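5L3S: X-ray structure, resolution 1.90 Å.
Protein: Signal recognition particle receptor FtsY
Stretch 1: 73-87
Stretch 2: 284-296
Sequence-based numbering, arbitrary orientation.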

ATOM      1  N   THR B  73      20.699  18.256 -14.366  1.00 38.04           N
ATOM      2  CA  THR B  73      20.772  19.005 -13.113  1.00 36.94           C
ATOM      3  C   THR B  73      19.826  18.373 -12.075  1.00 36.52           C
ATOM      4  O   THR B  73      20.176  18.236 -10.900  1.00 35.66           O
ATOM      5  CB  THR B  73      20.430  20.496 -13.319  1.00 38.29           C
ATOM      6  OG1 THR B  73      21.294  21.046 -14.317  1.00 42.74           O
ATOM      7  CG2 THR B  73      20.616  21.281 -12.034  1.00 42.61           C
ATOM      8  N   LEU B  74      18.637  17.972 -12.515  1.00 31.52           N
ATOM      9  CA  LEU B  74      17.689  17.315 -11.607  1.00 33.84           C
ATOM     10  C   LEU B  74      18.171  15.943 -11.126  1.00 28.04           C
ATOM     11  O   LEU B  74      18.053  15.617  -9.941  1.00 33.49           O
ATOM     12  CB  LEU B  74      16.299  17.189 -12.244  1.00 34.93           C
ATOM     13  CG  LEU B  74      15.260  16.530 -11.331  1.00 33.62           C
ATOM     14  CD1 LEU B  74      15.092  17.354 -10.067  1.00 31.12           C
ATOM     15  CD2 LEU B  74      13.907  16.353 -12.038  1.00 30.47           C
ATOM     16  N   LYS B  75      18.696  15.131 -12.039  1.00 33.28           N
ATOM     17  CA  LYS B  75      19.206  13.815 -11.671  1.00 36.84           C
ATOM     18  C   LYS B  75      20.334  13.956 -10.662  1.00 39.95           C
ATOM     19  O   LYS B  75      20.429  13.185  -9.710  1.00 38.26           O
ATOM     20  CB  LYS B  75      19.722  13.059 -12.894  1.00 35.89           C
ATOM     21  CG  LYS B  75      18.657  12.638 -13.892  1.00 35.08           C
ATOM     22  CD  LYS B  75      19.295  11.756 -14.959  1.00 41.34           C
ATOM     23  CE  LYS B  75      18.330  11.436 -16.080  1.00 50.27           C
ATOM     24  NZ  LYS B  75      18.970  10.542 -17.090  1.00 58.54           N
ATOM     25  N   LYS B  76      21.190  14.948 -10.889  1.00 36.54           N
ATOM     26  CA  LYS B  76      22.309  15.229 -10.003  1.00 40.39           C
ATOM     27  C   LYS B  76      21.841  15.738  -8.637  1.00 38.25           C
ATOM     28  O   LYS B  76      22.391  15.348  -7.609  1.00 39.85           O
ATOM     29  CB  LYS B  76      23.268  16.219 -10.672  1.00 49.49           C
ATOM     30  CG  LYS B  76      24.343  16.800  -9.763  1.00 64.12           C
ATOM     31  CD  LYS B  76      25.287  15.732  -9.226  1.00 74.26           C
ATOM     32  CE  LYS B  76      26.435  16.367  -8.448  1.00 77.54           C
ATOM     33  NZ  LYS B  76      27.331  15.365  -7.805  1.00 76.82           N
ATOM     34  N   SER B  77      20.812  16.586  -8.616  1.00 38.87           N
ATOM     35  CA  SER B  77      20.279  17.083  -7.341  1.00 35.79           C
ATOM     36  C   SER B  77      19.595  15.980  -6.530  1.00 33.69           C
ATOM     37  O   SER B  77      19.749  15.909  -5.309  1.00 35.68           O
ATOM     38  CB  SER B  77      19.314  18.250  -7.549  1.00 33.59           C
ATOM     39  OG  SER B  77      20.004  19.390  -8.046  1.00 50.49           O
ATOM     40  N   ILE B  78      18.833  15.131  -7.209  1.00 33.20           N
ATOM     41  CA  ILE B  78      18.193  14.005  -6.545  1.00 36.72           C
ATOM     42  C   ILE B  78      19.252  13.058  -5.972  1.00 40.79           C
ATOM     43  O   ILE B  78      19.130  12.592  -4.830  1.00 37.62           O
ATOM     44  CB  ILE B  78      17.228  13.259  -7.489  1.00 30.58           C
ATOM     45  CG1 ILE B  78      16.079  14.181  -7.906  1.00 29.06           C
ATOM     46  CG2 ILE B  78      16.658  12.005  -6.812  1.00 33.09           C
ATOM     47  CD1 ILE B  78      15.087  13.535  -8.861  1.00 35.15           C
ATOM     48  N   THR B  79      20.305  12.800  -6.750  1.00 33.48           N
ATOM     49  CA  THR B  79      21.372  11.904  -6.301  1.00 40.68           C
ATOM     50  C   THR B  79      22.051  12.452  -5.042  1.00 40.98           C
ATOM     51  O   THR B  79      22.353  11.706  -4.112  1.00 43.95           O
ATOM     52  CB  THR B  79      22.425  11.649  -7.406  1.00 47.17           C
ATOM     53  OG1 THR B  79      21.781  11.116  -8.571  1.00 43.40           O
ATOM     54  CG2 THR B  79      23.475  10.651  -6.929  1.00 45.03           C
ATOM     55  N   GLU B  80      22.264  13.762  -5.011  1.00 39.19           N
ATOM     56  CA  GLU B  80      22.871  14.409  -3.853  1.00 40.92           C
ATOM     57  C   GLU B  80      21.964  14.412  -2.618  1.00 44.50           C
ATOM     58  O   GLU B  80      22.446  14.243  -1.500  1.00 41.42           O
ATOM     59  CB  GLU B  80      23.325  15.827  -4.206  1.00 44.98           C
ATOM     60  CG  GLU B  80      24.573  15.854  -5.078  1.00 55.72           C
ATOM     61  CD  GLU B  80      24.990  17.257  -5.479  1.00 68.57           C
ATOM     62  OE1 GLU B  80      26.192  17.573  -5.359  1.00 80.10           O
ATOM     63  OE2 GLU B  80      24.124  18.038  -5.926  1.00 70.10           O
ATOM     64  N   ILE B  81      20.660  14.604  -2.822  1.00 42.01           N
ATOM     65  CA  ILE B  81      19.699  14.587  -1.718  1.00 44.16           C
ATOM     66  C   ILE B  81      19.670  13.222  -1.029  1.00 47.27           C
ATOM     67  O   ILE B  81      19.581  13.133   0.195  1.00 51.32           O
ATOM     68  CB  ILE B  81      18.274  14.931  -2.192  1.00 45.95           C
ATOM     69  CG1 ILE B  81      18.184  16.401  -2.596  1.00 57.42           C
ATOM     70  CG2 ILE B  81      17.272  14.669  -1.099  1.00 40.13           C
ATOM     71  CD1 ILE B  81      18.386  17.362  -1.442  1.00 66.06           C
ATOM     72  N   LEU B  82      19.751  12.164  -1.829  1.00 41.21           N
ATOM     73  CA  LEU B  82      19.734  10.802  -1.318  1.00 39.94           C
ATOM     74  C   LEU B  82      21.086  10.371  -0.743  1.00 41.90           C
ATOM     75  O   LEU B  82      21.146   9.706   0.292  1.00 42.49           O
ATOM     76  CB  LEU B  82      19.306   9.848  -2.425  1.00 35.15           C
ATOM     77  CG  LEU B  82      17.880  10.079  -2.930  1.00 33.13           C
ATOM     78  CD1 LEU B  82      17.661   9.332  -4.224  1.00 34.27           C
ATOM     79  CD2 LEU B  82      16.855   9.630  -1.880  1.00 31.82           C
ATOM     80  N   THR B  83      22.168  10.743  -1.419  1.00 39.37           N
ATOM     81  CA  THR B  83      23.520  10.379  -0.983  1.00 38.67           C
ATOM     82  C   THR B  83      23.871  10.999   0.372  1.00 47.93           C
ATOM     83  O   THR B  83      24.509  10.363   1.211  1.00 47.79           O
ATOM     84  CB  THR B  83      24.567  10.756  -2.048  1.00 44.30           C
ATOM     85  OG1 THR B  83      24.283  10.045  -3.259  1.00 51.34           O
ATOM     86  CG2 THR B  83      25.987  10.406  -1.588  1.00 44.28           C
ATOM     87  N   LYS B  84      23.420  12.229   0.594  1.00 48.69           N
ATOM     88  CA  LYS B  84      23.681  12.935   1.848  1.00 47.40           C
ATOM     89  C   LYS B  84      22.951  12.304   3.039  1.00 46.11           C
ATOM     90  O   LYS B  84      23.412  12.391   4.181  1.00 43.90           O
ATOM     91  CB  LYS B  84      23.292  14.409   1.711  1.00 49.98           C
ATOM     92  CG  LYS B  84      23.581  15.250   2.938  1.00 60.07           C
ATOM     93  CD  LYS B  84      23.063  16.675   2.783  1.00 66.46           C
ATOM     94  CE  LYS B  84      23.353  17.493   4.034  1.00 74.09           C
ATOM     95  NZ  LYS B  84      22.815  18.878   3.939  1.00 79.51           N
ATOM     96  N   ASN B  85      21.819  11.660   2.774  1.00 44.31           N
ATOM     97  CA  ASN B  85      21.022  11.037   3.838  1.00 46.88           C
ATOM     98  C   ASN B  85      21.427   9.617   4.230  1.00 48.54           C
ATOM     99  O   ASN B  85      20.967   9.094   5.249  1.00 46.09           O
ATOM    100  CB  ASN B  85      19.535  11.078   3.493  1.00 45.78           C
ATOM    101  CG  ASN B  85      18.885  12.349   3.958  1.00 57.65           C
ATOM    102  OD1 ASN B  85      18.680  12.542   5.154  1.00 58.67           O
ATOM    103  ND2 ASN B  85      18.583  13.245   3.021  1.00 63.26           N
ATOM    104  N   GLN B  86      22.272   8.999   3.415  1.00 50.49           N
ATOM    105  CA  GLN B  86      22.787   7.663   3.701  1.00 54.02           C
ATOM    106  C   GLN B  86      23.533   7.610   5.031  1.00 50.60           C
ATOM    107  O   GLN B  86      24.261   8.539   5.389  1.00 45.04           O
ATOM    108  CB  GLN B  86      23.736   7.212   2.588  1.00 60.30           C
ATOM    109  CG  GLN B  86      23.051   6.688   1.347  1.00 61.69           C
ATOM    110  CD  GLN B  86      24.041   6.163   0.332  1.00 62.76           C
ATOM    111  OE1 GLN B  86      25.021   6.831  -0.001  1.00 65.94           O
ATOM    112  NE2 GLN B  86      23.799   4.951  -0.160  1.00 67.73           N
ATOM    113  N   LYS B  87      23.353   6.507   5.745  1.00 44.36           N
ATOM    114  CA  LYS B  87      24.046   6.263   7.005  1.00 52.55           C
ATOM    115  C   LYS B  87      24.935   5.041   6.841  1.00 54.30           C
ATOM    116  O   LYS B  87      24.978   4.435   5.767  1.00 53.54           O
ATOM    117  CB  LYS B  87      23.037   5.995   8.124  1.00 55.31           C
ATOM    118  CG  LYS B  87      22.017   7.101   8.336  1.00 59.53           C
ATOM    119  CD  LYS B  87      22.676   8.393   8.788  1.00 65.22           C
ATOM    120  CE  LYS B  87      21.688   9.270   9.545  1.00 68.21           C
ATOM    121  NZ  LYS B  87      20.373   9.369   8.848  1.00 70.30           N
TER
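Stretch 2 (284-296) PFSPDWFVERIFS

Stretch 2 enters in extended conformation at Pro284 and Phe285 and turns into a helix at Pro287. Ser286 caps that helix: its OG accepts from Trp289 N at 3.0 Å, and the i to i+4 backbone series opens with Phe290 N to Ser286 O, also 3.0 Å. This helix packs on helix 73-85 of stretch 1 with an axis separation of 9.2 Å and an angle of 144° between the N-to-C directions, so the two run roughly antiparallel. The register agrees: the CA atoms of Thr79 and Pro287 are 5.5 Å apart, those of Lys75 and Val291 6.5 Å, so the partner number falls as the other rises.

Phe295 and Pro287 cover the most surface in stretch 2, 86 and 84 Å² respectively. The Phe295 ring (chi1 -65°, m) takes Lys75 over one face, with Lys75 CG 4.2 Å from the ring centroid and 16° off the normal, a CH-pi contact. Its edge meets Leu74 and Ile78, through Leu74 CD2 to Phe295 CZ and Ile78 CD1 to Phe295 CE1, each 3.7 Å.

Pro287 lies against the C-terminal part of helix 73-85 and the loop residue Gln86 just beyond it. Its CB is 3.8 Å from Leu82 CB, its CG 3.5 Å from Thr83 OG1, and its CD 3.5 Å from Gln86 NE2. Leu82 also reaches Phe290, Leu82 CD1 to Phe290 CD2 being 3.4 Å.

Between these two ends Val291 (60 Å²) fills the middle, its CG2 3.9 Å from Ile78 CG2 and 3.4 Å from Thr79 OG1. That hydroxyl donates to Lys75 O (2.7 Å) within its own helix. No direct hydrogen bond crosses the interface; instead water 1 donates to Thr79 OG1 at 2.8 Å and to Asp288 OD1 at 2.9 Å, bridging the helices. The two stretches bury 645 Å² between them, both sides summed, and the side-chain contacts are largely between carbon atoms.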

ATOM      1  N   PRO B 284      19.860  -3.678  -1.045  1.00 31.23           N
ATOM      2  CA  PRO B 284      20.163  -2.417  -0.364  1.00 31.70           C
ATOM      3  C   PRO B 284      19.734  -1.254  -1.242  1.00 36.06           C
ATOM      4  O   PRO B 284      19.615  -1.437  -2.455  1.00 33.17           O
ATOM      5  CB  PRO B 284      21.696  -2.443  -0.222  1.00 32.54           C
ATOM      6  CG  PRO B 284      22.167  -3.378  -1.291  1.00 39.18           C
ATOM      7  CD  PRO B 284      21.078  -4.424  -1.409  1.00 35.23           C
ATOM      8  N   PHE B 285      19.487  -0.095  -0.640  1.00 37.70           N
ATOM      9  CA  PHE B 285      19.063   1.086  -1.390  1.00 32.78           C
ATOM     10  C   PHE B 285      20.286   1.856  -1.845  1.00 36.26           C
ATOM     11  O   PHE B 285      21.206   2.105  -1.061  1.00 41.30           O
ATOM     12  CB  PHE B 285      18.190   1.994  -0.521  1.00 29.50           C
ATOM     13  CG  PHE B 285      17.716   3.250  -1.225  1.00 29.66           C
ATOM     14  CD1 PHE B 285      16.543   3.247  -1.960  1.00 32.18           C
ATOM     15  CD2 PHE B 285      18.449   4.430  -1.145  1.00 36.35           C
ATOM     16  CE1 PHE B 285      16.107   4.395  -2.606  1.00 35.50           C
ATOM     17  CE2 PHE B 285      18.021   5.576  -1.786  1.00 36.03           C
ATOM     18  CZ  PHE B 285      16.839   5.555  -2.515  1.00 38.80           C
ATOM     19  N   SER B 286      20.297   2.233  -3.117  1.00 35.53           N
ATOM     20  CA  SER B 286      21.367   3.061  -3.649  1.00 37.72           C
ATOM     21  C   SER B 286      20.755   4.222  -4.424  1.00 40.23           C
ATOM     22  O   SER B 286      19.843   4.019  -5.225  1.00 36.85           O
ATOM     23  CB  SER B 286      22.284   2.231  -4.545  1.00 42.31           C
ATOM     24  OG  SER B 286      22.275   2.702  -5.873  1.00 47.24           O
ATOM     25  N   PRO B 287      21.237   5.447  -4.166  1.00 40.39           N
ATOM     26  CA  PRO B 287      20.756   6.640  -4.876  1.00 42.19           C
ATOM     27  C   PRO B 287      20.790   6.468  -6.395  1.00 38.78           C
ATOM     28  O   PRO B 287      19.797   6.756  -7.066  1.00 37.44           O
ATOM     29  CB  PRO B 287      21.745   7.716  -4.440  1.00 43.02           C
ATOM     30  CG  PRO B 287      22.152   7.280  -3.058  1.00 45.58           C
ATOM     31  CD  PRO B 287      22.224   5.786  -3.124  1.00 40.90           C
ATOM     32  N   ASP B 288      21.905   5.976  -6.918  1.00 35.19           N
ATOM     33  CA  ASP B 288      22.067   5.771  -8.356  1.00 37.26           C
ATOM     34  C   ASP B 288      21.000   4.840  -8.919  1.00 36.13           C
ATOM     35  O   ASP B 288      20.454   5.079  -9.999  1.00 35.83           O
ATOM     36  CB  ASP B 288      23.446   5.192  -8.660  1.00 38.53           C
ATOM     37  CG  ASP B 288      24.560   6.198  -8.453  1.00 56.84           C
ATOM     38  OD1 ASP B 288      24.271   7.414  -8.394  1.00 51.37           O
ATOM     39  OD2 ASP B 288      25.729   5.770  -8.364  1.00 58.12           O
ATOM     40  N   TRP B 289      20.720   3.771  -8.180  1.00 39.20           N
ATOM     41  CA  TRP B 289      19.718   2.792  -8.577  1.00 37.67           C
ATOM     42  C   TRP B 289      18.326   3.431  -8.645  1.00 38.37           C
ATOM     43  O   TRP B 289      17.562   3.191  -9.583  1.00 36.17           O
ATOM     44  CB  TRP B 289      19.729   1.626  -7.587  1.00 36.92           C
ATOM     45  CG  TRP B 289      18.836   0.488  -7.954  1.00 38.95           C
ATOM     46  CD1 TRP B 289      19.188  -0.642  -8.631  1.00 44.06           C
ATOM     47  CD2 TRP B 289      17.442   0.355  -7.648  1.00 38.06           C
ATOM     48  NE1 TRP B 289      18.100  -1.470  -8.769  1.00 41.27           N
ATOM     49  CE2 TRP B 289      17.015  -0.883  -8.172  1.00 37.14           C
ATOM     50  CE3 TRP B 289      16.514   1.160  -6.982  1.00 35.04           C
ATOM     51  CZ2 TRP B 289      15.703  -1.330  -8.058  1.00 36.99           C
ATOM     52  CZ3 TRP B 289      15.208   0.718  -6.877  1.00 33.55           C
ATOM     53  CH2 TRP B 289      14.819  -0.521  -7.400  1.00 34.07           C
ATOM     54  N   PHE B 290      18.016   4.252  -7.648  1.00 33.56           N
ATOM     55  CA  PHE B 290      16.735   4.956  -7.566  1.00 35.76           C
ATOM     56  C   PHE B 290      16.543   5.930  -8.731  1.00 34.43           C
ATOM     57  O   PHE B 290      15.470   5.995  -9.344  1.00 33.28           O
ATOM     58  CB  PHE B 290      16.650   5.716  -6.236  1.00 36.16           C
ATOM     59  CG  PHE B 290      15.450   6.616  -6.120  1.00 41.79           C
ATOM     60  CD1 PHE B 290      14.244   6.129  -5.630  1.00 43.10           C
ATOM     61  CD2 PHE B 290      15.525   7.952  -6.498  1.00 48.63           C
ATOM     62  CE1 PHE B 290      13.140   6.958  -5.520  1.00 35.41           C
ATOM     63  CE2 PHE B 290      14.423   8.781  -6.391  1.00 48.38           C
ATOM     64  CZ  PHE B 290      13.233   8.281  -5.888  1.00 42.16           C
ATOM     65  N   VAL B 291      17.582   6.701  -9.017  1.00 34.52           N
ATOM     66  CA  VAL B 291      17.533   7.692 -10.087  1.00 34.60           C
ATOM     67  C   VAL B 291      17.359   7.028 -11.452  1.00 39.93           C
ATOM     68  O   VAL B 291      16.630   7.527 -12.317  1.00 37.16           O
ATOM     69  CB  VAL B 291      18.798   8.594 -10.069  1.00 41.69           C
ATOM     70  CG1 VAL B 291      18.918   9.396 -11.342  1.00 44.50           C
ATOM     71  CG2 VAL B 291      18.769   9.510  -8.858  1.00 41.61           C
ATOM     72  N   GLU B 292      18.023   5.894 -11.644  1.00 44.83           N
ATOM     73  CA  GLU B 292      17.873   5.158 -12.894  1.00 48.46           C
ATOM     74  C   GLU B 292      16.460   4.598 -13.044  1.00 43.16           C
ATOM     75  O   GLU B 292      15.881   4.657 -14.127  1.00 42.01           O
ATOM     76  CB  GLU B 292      18.925   4.055 -13.017  1.00 50.13           C
ATOM     77  CG  GLU B 292      20.305   4.606 -13.385  1.00 67.12           C
ATOM     78  CD  GLU B 292      20.277   5.475 -14.643  1.00 77.10           C
ATOM     79  OE1 GLU B 292      19.855   4.966 -15.705  1.00 83.20           O
ATOM     80  OE2 GLU B 292      20.668   6.664 -14.569  1.00 71.26           O
ATOM     81  N   ARG B 293      15.903   4.091 -11.951  1.00 35.86           N
ATOM     82  CA  ARG B 293      14.548   3.517 -11.982  1.00 36.83           C
ATOM     83  C   ARG B 293      13.542   4.567 -12.445  1.00 43.98           C
ATOM     84  O   ARG B 293      12.773   4.348 -13.383  1.00 43.97           O
ATOM     85  CB  ARG B 293      14.160   3.019 -10.603  1.00 31.16           C
ATOM     86  CG  ARG B 293      12.795   2.319 -10.541  1.00 33.83           C
ATOM     87  CD  ARG B 293      12.701   1.484  -9.277  1.00 35.29           C
ATOM     88  NE  ARG B 293      11.467   0.705  -9.180  1.00 36.85           N
ATOM     89  CZ  ARG B 293      11.295  -0.500  -9.717  1.00 35.62           C
ATOM     90  NH1 ARG B 293      12.269  -1.074 -10.415  1.00 34.89           N
ATOM     91  NH2 ARG B 293      10.137  -1.129  -9.570  1.00 37.96           N
ATOM     92  N   ILE B 294      13.592   5.723 -11.793  1.00 47.19           N
ATOM     93  CA  ILE B 294      12.686   6.825 -12.080  1.00 52.42           C
ATOM     94  C   ILE B 294      12.839   7.408 -13.482  1.00 52.19           C
ATOM     95  O   ILE B 294      11.848   7.601 -14.185  1.00 57.35           O
ATOM     96  CB  ILE B 294      12.831   7.940 -11.030  1.00 57.82           C
ATOM     97  CG1 ILE B 294      12.229   7.470  -9.704  1.00 59.31           C
ATOM     98  CG2 ILE B 294      12.190   9.243 -11.524  1.00 58.57           C
ATOM     99  CD1 ILE B 294      11.684   8.580  -8.851  1.00 64.54           C
ATOM    100  N   PHE B 295      14.072   7.687 -13.893  1.00 54.85           N
ATOM    101  CA  PHE B 295      14.300   8.337 -15.185  1.00 62.34           C
ATOM    102  C   PHE B 295      14.618   7.370 -16.324  1.00 77.29           C
ATOM    103  O   PHE B 295      15.024   7.792 -17.408  1.00 84.22           O
ATOM    104  CB  PHE B 295      15.381   9.418 -15.069  1.00 54.65           C
ATOM    105  CG  PHE B 295      14.989  10.561 -14.186  1.00 49.06           C
ATOM    106  CD1 PHE B 295      15.335  10.572 -12.847  1.00 43.55           C
ATOM    107  CD2 PHE B 295      14.250  11.617 -14.688  1.00 56.55           C
ATOM    108  CE1 PHE B 295      14.961  11.622 -12.030  1.00 49.27           C
ATOM    109  CE2 PHE B 295      13.876  12.669 -13.876  1.00 54.53           C
ATOM    110  CZ  PHE B 295      14.229  12.672 -12.550  1.00 49.52           C
ATOM    111  N   SER B 296      14.424   6.078 -16.081  1.00 86.14           N
ATOM    112  CA  SER B 296      14.596   5.071 -17.126  1.00 94.11           C
ATOM    113  C   SER B 296      13.678   3.878 -16.884  1.00 96.81           C
ATOM    114  O   SER B 296      12.622   3.761 -17.506  1.00101.04           O
ATOM    115  CB  SER B 296      16.053   4.608 -17.213  1.00 93.50           C
ATOM    116  OG  SER B 296      16.934   5.701 -17.397  1.00 91.33           O
TER
HETATM  117  O   HOH W   1      22.569   9.008 -10.162  1.00 44.01           O